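PDB 2WW8: CELL WALL surface anchor family protein from Streptococcus pneumoniae, which is the adhesin of the pneumococcal pilus and probably recognises host cells through an integrin I-like domain that holds a magnesium ion. Local coordinates for residues A[229-234]-A[383-388]; A[291-296]-A[479-484]; A[591-596]-A[666-671]. All coordinates share one frame; numbering follows the deposited sequence.

Interaction 1 of 3, residues A[229-234]-A[383-388]. With MG (magnesium ion), chain B.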
loop_
_atom_site.group_PDB
_atom_site.type_symbol
_atom_site.label_atom_id
_atom_site.label_comp_id
_atom_site.label_asym_id
_atom_site.label_seq_id
_atom_site.Cartn_x
_atom_site.Cartn_y
_atom_site.Cartn_z
ATOM N N ILE A 229 19.355 -6.789 28.899
ATOM C CA ILE A 229 18.065 -6.677 29.648
ATOM C C ILE A 229 17.925 -7.871 30.578
ATOM O O ILE A 229 18.066 -9.005 30.106
ATOM C CB ILE A 229 16.895 -6.639 28.694
ATOM C CG1 ILE A 229 17.027 -5.372 27.877
ATOM C CG2 ILE A 229 15.535 -6.744 29.446
ATOM C CD1 ILE A 229 16.010 -5.242 26.771
ATOM N N LEU A 230 17.711 -7.633 31.867
ATOM C CA LEU A 230 17.523 -8.748 32.789
ATOM C C LEU A 230 16.056 -8.766 33.149
ATOM O O LEU A 230 15.521 -7.741 33.535
ATOM C CB LEU A 230 18.204 -8.516 34.143
ATOM C CG LEU A 230 19.725 -8.393 34.193
ATOM C CD1 LEU A 230 20.214 -8.179 35.623
ATOM C CD2 LEU A 230 20.260 -9.724 33.659
ATOM N N LEU A 231 15.414 -9.918 33.030
ATOM C CA LEU A 231 13.973 -9.918 33.159
ATOM C C LEU A 231 13.550 -11.041 34.147
ATOM O O LEU A 231 13.813 -12.225 33.892
ATOM C CB LEU A 231 13.372 -10.191 31.786
ATOM C CG LEU A 231 11.835 -10.403 31.772
ATOM C CD1 LEU A 231 11.079 -9.193 32.353
ATOM C CD2 LEU A 231 11.341 -10.699 30.286
ATOM N N ASP A 232 12.967 -10.637 35.266
ATOM C CA ASP A 232 12.432 -11.550 36.295
ATOM C C ASP A 232 11.254 -12.360 35.736
ATOM O O ASP A 232 10.266 -11.819 35.210
ATOM C CB ASP A 232 12.131 -10.654 37.538
ATOM C CG ASP A 232 11.522 -11.376 38.750
ATOM O OD1 ASP A 232 10.987 -12.504 38.635
ATOM O OD2 ASP A 232 11.611 -10.708 39.819
ATOM N N ASN A 233 11.368 -13.691 35.794
ATOM C CA ASN A 233 10.265 -14.577 35.357
ATOM C C ASN A 233 9.848 -15.472 36.561
ATOM O O ASN A 233 9.438 -16.629 36.365
ATOM C CB ASN A 233 10.666 -15.405 34.130
ATOM C CG ASN A 233 9.482 -16.108 33.420
ATOM O OD1 ASN A 233 9.561 -17.312 33.216
ATOM N ND2 ASN A 233 8.417 -15.413 33.096
ATOM N N SER A 234 9.969 -14.952 37.789
ATOM C CA SER A 234 9.595 -15.687 39.004
ATOM C C SER A 234 8.045 -15.949 38.993
ATOM O O SER A 234 7.288 -15.315 38.242
ATOM C CB SER A 234 10.035 -14.931 40.277
ATOM O OG SER A 234 9.354 -13.673 40.269
ATOM N N PHE A 383 19.261 -2.830 31.744
ATOM C CA PHE A 383 17.869 -2.598 32.184
ATOM C C PHE A 383 17.386 -3.866 32.951
ATOM O O PHE A 383 17.329 -4.954 32.404
ATOM C CB PHE A 383 16.961 -2.347 30.953
ATOM C CG PHE A 383 17.150 -1.016 30.306
ATOM C CD1 PHE A 383 16.448 0.090 30.762
ATOM C CD2 PHE A 383 18.020 -0.878 29.206
ATOM C CE1 PHE A 383 16.625 1.337 30.124
ATOM C CE2 PHE A 383 18.185 0.336 28.585
ATOM C CZ PHE A 383 17.494 1.451 29.027
ATOM N N HIS A 384 17.048 -3.714 34.210
ATOM C CA HIS A 384 16.644 -4.846 35.001
ATOM C C HIS A 384 15.172 -4.628 35.413
ATOM O O HIS A 384 14.811 -3.633 36.092
ATOM C CB HIS A 384 17.476 -4.803 36.254
ATOM C CG HIS A 384 17.219 -5.962 37.181
ATOM N ND1 HIS A 384 17.849 -6.072 38.399
ATOM C CD2 HIS A 384 16.489 -7.091 37.032
ATOM C CE1 HIS A 384 17.452 -7.188 38.997
ATOM N NE2 HIS A 384 16.622 -7.818 38.190
ATOM N N ILE A 385 14.340 -5.572 35.014
ATOM C CA ILE A 385 12.929 -5.512 35.340
ATOM C C ILE A 385 12.704 -6.626 36.374
ATOM O O ILE A 385 12.960 -7.822 36.112
ATOM C CB ILE A 385 12.048 -5.759 34.105
ATOM C CG1 ILE A 385 12.224 -4.608 33.112
ATOM C CG2 ILE A 385 10.538 -5.970 34.476
ATOM C CD1 ILE A 385 12.001 -5.085 31.650
ATOM N N THR A 386 12.194 -6.245 37.541
ATOM C CA THR A 386 11.954 -7.303 38.529
ATOM C C THR A 386 10.677 -7.026 39.341
ATOM O O THR A 386 10.277 -5.845 39.458
ATOM C CB THR A 386 13.200 -7.435 39.441
ATOM O OG1 THR A 386 12.911 -8.274 40.560
ATOM C CG2 THR A 386 13.710 -6.099 39.912
ATOM N N ASP A 387 10.091 -8.077 39.938
ATOM C CA ASP A 387 8.947 -7.821 40.842
ATOM C C ASP A 387 9.244 -8.325 42.258
ATOM O O ASP A 387 8.332 -8.577 43.030
ATOM C CB ASP A 387 7.638 -8.388 40.301
ATOM C CG ASP A 387 7.531 -9.879 40.551
ATOM O OD1 ASP A 387 8.550 -10.554 40.797
ATOM O OD2 ASP A 387 6.429 -10.426 40.402
ATOM N N GLY A 388 10.506 -8.492 42.618
ATOM C CA GLY A 388 10.767 -8.919 43.999
ATOM C C GLY A 388 12.210 -8.903 44.455
ATOM O O GLY A 388 13.154 -8.972 43.667
HETATM MG MG MG B . 8.890 -12.375 41.961
HETATM O O HOH W 1 10.900 -11.834 42.071
HETATM O O HOH W 2 8.119 -11.269 43.566
HETATM O O HOH W 3 8.888 -13.952 43.241
#
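Leu230 and His384 face each other across two parallel strands in the sheet of a von Willebrand factor A (integrin I-like) fold, with the metal-ion-dependent adhesion site at the C-terminal ends of the strands. The methyl CD1 of Leu230 lies over the centre of the His384 imidazole in a CH-pi contact, 12° off the ring normal; the other ring face takes Thr386 CG2, and NE2 bonds Tyr275. On the opposite sheet face Leu231 CD1 lies alongside Ile385 CG2 (3.9 Å), Ile385 also touching Thr255 of helix 247-263 and Leu231 touching Pro339. Three backbone bonds zip the strands, ending with Asp232 N to Ile385 O at 2.9 Å. Beyond them, Asp232 holds CG anti to its backbone N (chi1 178°), which sends the carboxylate across to 383-388. Thr386 OG1 donates to the anti lone pair of Asp232 OD2 at 2.9 Å, while Asp387 N reaches the same oxygen from above the carboxylate plane. OD1 takes Ser234 N, an Asx turn, and Ser234 OG. Asp232 is thus second-shell: its OD2 accepts a bond from a magnesium-bound water. Ser236 and waters add to the site, Asp387 OD2 forms a salt bridge with Arg247, and Ser234 OG and Asp387 OD1 each bind the magnesium at 2.2 Å.

Interaction 2 of 3, residues A[291-296]-A[479-484]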
loop_
_atom_site.group_PDB
_atom_site.type_symbol
_atom_site.label_atom_id
_atom_site.label_comp_id
_atom_site.label_asym_id
_atom_site.label_seq_id
_atom_site.Cartn_x
_atom_site.Cartn_y
_atom_site.Cartn_z
ATOM N N VAL A 291 12.234 -29.035 54.176
ATOM C CA VAL A 291 12.693 -28.695 55.528
ATOM C C VAL A 291 13.498 -29.879 56.053
ATOM O O VAL A 291 13.972 -30.702 55.266
ATOM C CB VAL A 291 11.515 -28.347 56.389
ATOM C CG1 VAL A 291 10.956 -26.995 55.932
ATOM C CG2 VAL A 291 10.461 -29.516 56.432
ATOM N N ALA A 292 13.722 -29.929 57.362
ATOM C CA ALA A 292 14.556 -31.000 57.886
ATOM C C ALA A 292 14.037 -31.363 59.283
ATOM O O ALA A 292 13.377 -30.545 59.920
ATOM C CB ALA A 292 16.034 -30.531 57.948
ATOM N N ASP A 293 14.353 -32.552 59.769
ATOM C CA ASP A 293 14.012 -32.827 61.146
ATOM C C ASP A 293 15.135 -32.266 62.046
ATOM O O ASP A 293 16.086 -31.641 61.562
ATOM C CB ASP A 293 13.775 -34.320 61.412
ATOM C CG ASP A 293 15.038 -35.202 61.333
ATOM O OD1 ASP A 293 16.175 -34.679 61.240
ATOM O OD2 ASP A 293 14.834 -36.442 61.382
ATOM N N LYS A 294 15.015 -32.455 63.358
ATOM C CA LYS A 294 16.033 -31.855 64.235
ATOM C C LYS A 294 17.485 -32.422 64.124
ATOM O O LYS A 294 18.391 -31.787 64.645
ATOM C CB LYS A 294 15.567 -31.860 65.703
ATOM C CG LYS A 294 14.408 -30.863 66.001
ATOM C CD LYS A 294 13.646 -31.210 67.341
ATOM C CE LYS A 294 14.227 -30.645 68.679
ATOM N NZ LYS A 294 14.473 -29.180 68.531
ATOM N N ASN A 295 17.709 -33.590 63.516
ATOM C CA ASN A 295 19.064 -34.086 63.222
ATOM C C ASN A 295 19.526 -33.691 61.811
ATOM O O ASN A 295 20.552 -34.201 61.332
ATOM C CB ASN A 295 19.075 -35.603 63.319
ATOM C CG ASN A 295 18.518 -36.094 64.625
ATOM O OD1 ASN A 295 18.872 -35.571 65.679
ATOM N ND2 ASN A 295 17.661 -37.121 64.586
ATOM N N GLY A 296 18.767 -32.829 61.144
ATOM C CA GLY A 296 19.017 -32.387 59.780
ATOM C C GLY A 296 18.661 -33.303 58.605
ATOM O O GLY A 296 19.020 -33.034 57.468
ATOM N N GLY A 479 14.918 -43.197 58.977
ATOM C CA GLY A 479 15.839 -42.495 59.887
ATOM C C GLY A 479 15.376 -41.145 60.442
ATOM O O GLY A 479 16.127 -40.436 61.121
ATOM N N TYR A 480 14.110 -40.792 60.213
ATOM C CA TYR A 480 13.572 -39.585 60.824
ATOM C C TYR A 480 13.369 -39.680 62.343
ATOM O O TYR A 480 13.103 -40.742 62.928
ATOM C CB TYR A 480 12.271 -39.210 60.118
ATOM C CG TYR A 480 12.440 -38.856 58.656
ATOM C CD1 TYR A 480 12.827 -37.585 58.306
ATOM C CD2 TYR A 480 12.108 -39.722 57.642
ATOM C CE1 TYR A 480 12.974 -37.200 57.029
ATOM C CE2 TYR A 480 12.220 -39.343 56.286
ATOM C CZ TYR A 480 12.661 -38.084 55.988
ATOM O OH TYR A 480 12.811 -37.587 54.696
ATOM N N ALA A 481 13.465 -38.520 62.984
ATOM C CA ALA A 481 13.243 -38.430 64.426
ATOM C C ALA A 481 11.735 -38.424 64.657
ATOM O O ALA A 481 11.141 -37.380 64.958
ATOM C CB ALA A 481 13.900 -37.106 64.939
ATOM N N VAL A 482 11.097 -39.583 64.516
ATOM C CA VAL A 482 9.664 -39.679 64.747
ATOM C C VAL A 482 9.330 -39.800 66.253
ATOM O O VAL A 482 9.855 -40.639 66.989
ATOM C CB VAL A 482 9.043 -40.849 63.918
ATOM C CG1 VAL A 482 7.549 -40.623 63.778
ATOM C CG2 VAL A 482 9.604 -40.866 62.487
ATOM N N ILE A 483 8.423 -38.980 66.748
ATOM C CA ILE A 483 7.923 -39.156 68.107
ATOM C C ILE A 483 6.517 -39.792 68.022
ATOM O O ILE A 483 5.676 -39.313 67.267
ATOM C CB ILE A 483 7.887 -37.807 68.860
ATOM C CG1 ILE A 483 9.329 -37.225 68.980
ATOM C CG2 ILE A 483 7.175 -37.943 70.237
ATOM C CD1 ILE A 483 9.318 -35.765 69.291
ATOM N N GLY A 484 6.305 -40.893 68.707
ATOM C CA GLY A 484 4.983 -41.487 68.751
ATOM C C GLY A 484 5.202 -42.977 68.689
ATOM O O GLY A 484 6.220 -43.453 69.200
HETATM O O HOH W 4 16.924 -38.014 61.870
#
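Asp293 reaches from the turn that follows strand 284-292 to the loop after helix 469-477, and its carboxylate makes the direct polar contact with Ala481. In that loop Gly479 closes the helix in a Schellman motif and Ala481 is the centre of an inverse gamma turn. CB of Asp293 points toward the loop, and CG stands between the backbone N and the carbonyl carbon (chi1 69°), which turns OD2 to the N-H of Ala481. The two oxygens then divide their work. OD1 turns back to its own chain, taking a weak bond from Asn295 N and a hydrogen bond from Lys297 N, and so braces the type I turn that runs from Asp293 to Gly296. OD2 crosses the gap: Ala481 N donates to Asp293 OD2 at 3.0 Å, on the anti side and 29° out of the carboxylate plane. The same oxygen also touches Tyr480 CA and CD1 and Ala481 CB. A water completes the join, donating to Asp293 OD2 at 2.7 Å and to Gly479 O while accepting from Asn295 ND2, which also rests on Ala481 CB. Beyond CD1, Tyr480 is held by others: OH by Arg298 O, the ring by a cation-pi contact with Lys297. With N-H donors and a donating water gathered round it, the Asp293 carboxylate is probably ionised, its charge spread over several neutral dipoles.

Interaction 3 of 3, residues A[591-596]-A[666-671]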
loop_
_atom_site.group_PDB
_atom_site.type_symbol
_atom_site.label_atom_id
_atom_site.label_comp_id
_atom_site.label_asym_id
_atom_site.label_seq_id
_atom_site.Cartn_x
_atom_site.Cartn_y
_atom_site.Cartn_z
ATOM N N LYS A 591 12.570 13.454 15.607
ATOM C CA LYS A 591 11.786 12.913 14.507
ATOM C C LYS A 591 12.470 13.297 13.197
ATOM O O LYS A 591 13.109 14.354 13.157
ATOM C CB LYS A 591 10.346 13.396 14.637
ATOM C CG LYS A 591 9.800 12.891 15.953
ATOM C CD LYS A 591 8.321 13.003 15.953
ATOM C CE LYS A 591 7.829 12.543 17.323
ATOM N NZ LYS A 591 6.349 12.572 17.241
ATOM N N SER A 592 12.390 12.433 12.186
ATOM C CA SER A 592 13.032 12.643 10.900
ATOM C C SER A 592 12.281 13.656 10.028
ATOM O O SER A 592 12.903 14.286 9.157
ATOM C CB SER A 592 13.073 11.334 10.136
ATOM O OG SER A 592 11.730 10.981 9.840
ATOM N N ILE A 593 10.972 13.791 10.230
ATOM C CA ILE A 593 10.168 14.770 9.481
ATOM C C ILE A 593 9.778 15.867 10.454
ATOM O O ILE A 593 9.058 15.646 11.427
ATOM C CB ILE A 593 9.016 14.133 8.733
ATOM C CG1 ILE A 593 9.616 13.158 7.712
ATOM C CG2 ILE A 593 8.084 15.230 8.045
ATOM C CD1 ILE A 593 8.577 12.183 7.239
ATOM N N GLU A 594 10.363 17.034 10.243
ATOM C CA GLU A 594 10.144 18.096 11.188
ATOM C C GLU A 594 9.850 19.433 10.462
ATOM O O GLU A 594 10.763 20.026 9.921
ATOM C CB GLU A 594 11.377 18.174 12.086
ATOM C CG GLU A 594 11.257 19.469 12.823
ATOM C CD GLU A 594 11.717 19.422 14.225
ATOM O OE1 GLU A 594 12.915 19.077 14.464
ATOM O OE2 GLU A 594 10.847 19.803 15.048
ATOM N N ASN A 595 8.582 19.854 10.441
ATOM C CA ASN A 595 8.010 20.940 9.628
ATOM C C ASN A 595 8.418 20.604 8.192
ATOM O O ASN A 595 9.030 21.431 7.509
ATOM C CB ASN A 595 8.611 22.301 10.033
ATOM C CG ASN A 595 7.854 23.456 9.423
ATOM O OD1 ASN A 595 6.714 23.319 9.017
ATOM N ND2 ASN A 595 8.505 24.605 9.319
ATOM N N GLY A 596 8.154 19.355 7.802
ATOM C CA GLY A 596 8.303 18.922 6.420
ATOM C C GLY A 596 7.236 19.472 5.483
ATOM O O GLY A 596 6.128 19.828 5.941
ATOM N N LEU A 666 4.508 19.308 8.457
ATOM C CA LEU A 666 4.496 17.884 8.779
ATOM C C LEU A 666 5.507 17.595 9.872
ATOM O O LEU A 666 6.662 17.974 9.721
ATOM C CB LEU A 666 4.933 17.032 7.561
ATOM C CG LEU A 666 3.925 17.203 6.372
ATOM C CD1 LEU A 666 4.310 16.414 5.091
ATOM C CD2 LEU A 666 2.566 16.726 6.853
ATOM N N TYR A 667 5.102 16.855 10.899
ATOM C CA TYR A 667 5.962 16.439 12.018
ATOM C C TYR A 667 5.662 14.963 12.283
ATOM O O TYR A 667 4.576 14.673 12.781
ATOM C CB TYR A 667 5.719 17.277 13.285
ATOM C CG TYR A 667 6.003 18.777 13.167
ATOM C CD1 TYR A 667 5.084 19.641 12.518
ATOM C CD2 TYR A 667 7.167 19.324 13.708
ATOM C CE1 TYR A 667 5.348 20.983 12.417
ATOM C CE2 TYR A 667 7.428 20.716 13.637
ATOM C CZ TYR A 667 6.504 21.511 12.960
ATOM O OH TYR A 667 6.680 22.886 12.852
ATOM N N LEU A 668 6.545 14.050 11.876
ATOM C CA LEU A 668 6.300 12.605 11.906
ATOM C C LEU A 668 7.525 11.816 12.319
ATOM O O LEU A 668 8.660 12.035 11.794
ATOM C CB LEU A 668 5.868 12.119 10.517
ATOM C CG LEU A 668 4.645 12.863 9.975
ATOM C CD1 LEU A 668 4.578 12.737 8.459
ATOM C CD2 LEU A 668 3.360 12.362 10.659
ATOM N N GLY A 669 7.254 10.931 13.283
ATOM C CA GLY A 669 8.174 9.905 13.722
ATOM C C GLY A 669 7.752 8.529 13.259
ATOM O O GLY A 669 6.970 8.361 12.320
ATOM N N THR A 670 8.321 7.526 13.904
ATOM C CA THR A 670 8.086 6.138 13.518
ATOM C C THR A 670 6.595 5.824 13.665
ATOM O O THR A 670 6.004 6.225 14.652
ATOM C CB THR A 670 8.939 5.260 14.482
ATOM O OG1 THR A 670 10.322 5.361 14.096
ATOM C CG2 THR A 670 8.487 3.799 14.467
ATOM N N ASP A 671 5.982 5.134 12.718
ATOM C CA ASP A 671 4.570 4.756 12.761
ATOM C C ASP A 671 3.614 5.952 12.718
ATOM O O ASP A 671 2.461 5.782 13.091
ATOM C CB ASP A 671 4.210 3.810 13.923
ATOM C CG ASP A 671 4.880 2.417 13.784
ATOM O OD1 ASP A 671 4.972 1.883 12.653
ATOM O OD2 ASP A 671 5.343 1.828 14.796
HETATM O O HOH W 5 4.888 24.388 11.695
#
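Ile593 pairs with Leu668 and Glu594 with Tyr667 in antiparallel register, then the register slips by one residue, and Asn595 and Gly596 together face Leu666. Gly596 N donates to Leu666 O at 2.8 Å, and Leu666 N returns the bond to Gly596 O at 3.0 Å. At the slip Asn595 adopts a positive phi (53°), and its peptide is carried over one face of the Tyr667 ring, with Asn595 N 3.4 Å above the plane at the ring centre. The Asn595 side chain runs alongside the tyrosine, amide and ring planes nearly parallel (10° apart), and Asn595 CB approaches Tyr667 OH to 3.5 Å; a water bonds this hydroxyl and, weakly, Asn595 OD1. Glu594 OE2 comes instead to the ring edge, its carboxylate turned almost at right angles to the ring. On the other sheet face Ile593 CG2 packs on Leu666 CB (3.7 Å), beside Leu668, with Val210 of strand 203-218 touching Ile593 and Leu668. At the far end the extended Lys591 lays CD against Gly669 N (3.5 Å), and its NZ forms a salt bridge with Glu672. The arrangement is a G1 beta bulge between two strands of the Ig-like domain of this tip pilin.

How the interactions relate
From the N terminus, 229-234 comes first and pairs with 383-388, so interaction 1 closes a long loop within the parallel sheet of the A domain. Inside that loop 291-296 opens interaction 2, which closes only at 479-484, after interaction 1 is complete: the two cross along the chain. Interaction 2 ties the turn after strand 284-292 to the loop after helix 469-477, its centre about 38 Å from that of interaction 1 with no touch between them. Interaction 3 follows in series, closing a shorter, helix-free loop in the Ig-like domain; its nearest atoms are about 17 Å from interaction 1 and about 51 Å from interaction 2, in keeping with an elongated molecule.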